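PDB 6J3E: glutathione S-transferase from Ceriporiopsis subvermispora, which probably catalyses the conjugation or transfer of glutathione to electrophilic substrates, as a fungal member of the glutathione S-transferase family. Local coordinates for residues A128-P133 and K173-I178. Residues are numbered along the deposited sequence; the frame is centred on the assembly and turned at random.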
loop_
_atom_site.group_PDB
_atom_site.type_symbol
_atom_site.label_atom_id
_atom_site.label_comp_id
_atom_site.label_asym_id
_atom_site.label_seq_id
_atom_site.Cartn_x
_atom_site.Cartn_y
_atom_site.Cartn_z
ATOM N N ALA A 128 16.531 5.084 -1.432
ATOM C CA ALA A 128 17.125 6.118 -2.283
ATOM C C ALA A 128 18.401 6.742 -1.718
ATOM O O ALA A 128 19.394 6.821 -2.462
ATOM C CB ALA A 128 16.059 7.184 -2.579
ATOM N N PRO A 129 18.468 7.172 -0.448
ATOM C CA PRO A 129 19.690 7.865 -0.002
ATOM C C PRO A 129 20.941 7.006 -0.053
ATOM O O PRO A 129 22.039 7.553 -0.221
ATOM C CB PRO A 129 19.354 8.307 1.431
ATOM C CG PRO A 129 18.189 7.587 1.813
ATOM C CD PRO A 129 17.424 7.224 0.585
ATOM N N ILE A 130 20.811 5.687 0.049
ATOM C CA ILE A 130 21.964 4.802 -0.060
ATOM C C ILE A 130 22.154 4.313 -1.482
ATOM O O ILE A 130 23.285 4.226 -1.971
ATOM C CB ILE A 130 21.811 3.625 0.917
ATOM C CG1 ILE A 130 22.122 4.093 2.347
ATOM C CG2 ILE A 130 22.685 2.434 0.476
ATOM C CD1 ILE A 130 21.576 3.198 3.420
ATOM N N MET A 131 21.057 4.018 -2.172
ATOM C CA MET A 131 21.164 3.286 -3.422
ATOM C C MET A 131 21.388 4.184 -4.638
ATOM O O MET A 131 22.110 3.794 -5.557
ATOM C CB MET A 131 19.914 2.424 -3.619
ATOM C CG MET A 131 19.828 1.220 -2.682
ATOM S SD MET A 131 21.320 0.190 -2.738
ATOM C CE MET A 131 21.434 -0.177 -4.510
ATOM N N LEU A 132 20.804 5.377 -4.679
ATOM C CA LEU A 132 21.028 6.241 -5.837
ATOM C C LEU A 132 22.486 6.663 -5.972
ATOM O O LEU A 132 23.018 6.603 -7.096
ATOM C CB LEU A 132 20.096 7.456 -5.783
ATOM C CG LEU A 132 18.592 7.184 -5.810
ATOM C CD1 LEU A 132 17.805 8.432 -6.185
ATOM C CD2 LEU A 132 18.258 6.041 -6.730
ATOM N N PRO A 133 23.189 7.087 -4.913
ATOM C CA PRO A 133 24.628 7.332 -5.076
ATOM C C PRO A 133 25.380 6.084 -5.491
ATOM O O PRO A 133 26.257 6.143 -6.358
ATOM C CB PRO A 133 25.061 7.816 -3.687
ATOM C CG PRO A 133 23.813 8.318 -3.059
ATOM C CD PRO A 133 22.731 7.434 -3.558
ATOM N N LYS A 173 20.819 5.805 10.082
ATOM C CA LYS A 173 19.385 6.052 10.125
ATOM C C LYS A 173 18.709 5.583 8.840
ATOM O O LYS A 173 17.601 5.030 8.879
ATOM C CB LYS A 173 19.114 7.533 10.392
ATOM C CG LYS A 173 19.538 7.946 11.803
ATOM C CD LYS A 173 18.671 9.051 12.408
ATOM C CE LYS A 173 18.056 8.614 13.753
ATOM N NZ LYS A 173 16.884 7.685 13.591
ATOM N N ALA A 174 19.382 5.748 7.699
ATOM C CA ALA A 174 18.833 5.259 6.440
ATOM C C ALA A 174 18.640 3.747 6.467
ATOM O O ALA A 174 17.620 3.232 5.993
ATOM C CB ALA A 174 19.748 5.648 5.285
ATOM N N TRP A 175 19.635 3.008 6.970
ATOM C CA TRP A 175 19.491 1.556 7.032
ATOM C C TRP A 175 18.328 1.172 7.921
ATOM O O TRP A 175 17.530 0.297 7.572
ATOM C CB TRP A 175 20.770 0.901 7.544
ATOM C CG TRP A 175 21.722 0.633 6.441
ATOM C CD1 TRP A 175 22.993 1.138 6.302
ATOM C CD2 TRP A 175 21.482 -0.183 5.287
ATOM N NE1 TRP A 175 23.561 0.666 5.136
ATOM C CE2 TRP A 175 22.652 -0.137 4.492
ATOM C CE3 TRP A 175 20.397 -0.950 4.849
ATOM C CZ2 TRP A 175 22.765 -0.835 3.289
ATOM C CZ3 TRP A 175 20.512 -1.639 3.654
ATOM C CH2 TRP A 175 21.691 -1.573 2.887
ATOM N N GLU A 176 18.199 1.849 9.059
ATOM C CA GLU A 176 17.139 1.539 9.998
ATOM C C GLU A 176 15.785 1.675 9.327
ATOM O O GLU A 176 14.911 0.813 9.478
ATOM C CB GLU A 176 17.270 2.460 11.217
ATOM C CG GLU A 176 16.015 2.626 12.018
ATOM C CD GLU A 176 16.240 3.557 13.219
ATOM O OE1 GLU A 176 16.527 4.754 13.024
ATOM O OE2 GLU A 176 16.136 3.085 14.369
ATOM N N LYS A 177 15.625 2.731 8.534
ATOM C CA LYS A 177 14.389 2.934 7.800
ATOM C C LYS A 177 14.205 1.872 6.727
ATOM O O LYS A 177 13.076 1.427 6.471
ATOM C CB LYS A 177 14.378 4.337 7.209
ATOM C CG LYS A 177 12.987 4.911 7.044
ATOM C CD LYS A 177 13.000 6.433 6.759
ATOM C CE LYS A 177 11.640 6.940 6.230
ATOM N NZ LYS A 177 11.562 6.846 4.735
ATOM N N ILE A 178 15.298 1.428 6.112
ATOM C CA ILE A 178 15.180 0.386 5.101
ATOM C C ILE A 178 14.779 -0.929 5.741
ATOM O O ILE A 178 13.927 -1.655 5.215
ATOM C CB ILE A 178 16.489 0.232 4.307
ATOM C CG1 ILE A 178 16.780 1.490 3.486
ATOM C CG2 ILE A 178 16.430 -1.017 3.407
ATOM C CD1 ILE A 178 18.248 1.596 3.058
#
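Helix 109-136 is kinked in the range 128-133. The backbone N of Pro129 carries no hydrogen, and it makes no helical bond to the turn before. Pro129 points toward 173-178 and lies nearest Ala174, with the two CA atoms 7.0 Å apart. Its ring reaches across loosely, CG of Pro129 to CB of Ala174 at 4.3 Å.

Ile130 carries most of the contact. Its CG1 branch is anti to the carbonyl carbon (chi1 -76°), and the chain extends from there. This sends CD1 between three side chains of the other helix. Ile130 CD1 meets the small CB of Ala174 at 3.6 Å. Ile130 CD1 touches Ile178 CD1 tip to tip at 3.7 Å. Ile130 CD1 also sits over one face of the Trp175 indole in a CH-pi contact, 3.6 Å from the centroid of the five-membered ring and 9° off the normal. The indole NE1 is hydrogen-bonded to Glu228, which probably helps to fix the ring. An alanine in place of Trp175 would lose this face and the bond to Glu228, and would probably leave the tip of Ile130 less well packed.

Both segments belong to the all-helical C-terminal domain of the glutathione S-transferase fold. Their axes cross at -107°, 9.7 Å apart, so the contact is local and buries 205 Å² in all. Ala164, in a loop, also touches Ile130.

Met131 turns to helix 206-222 and packs on Trp217, Val221 and Leu222.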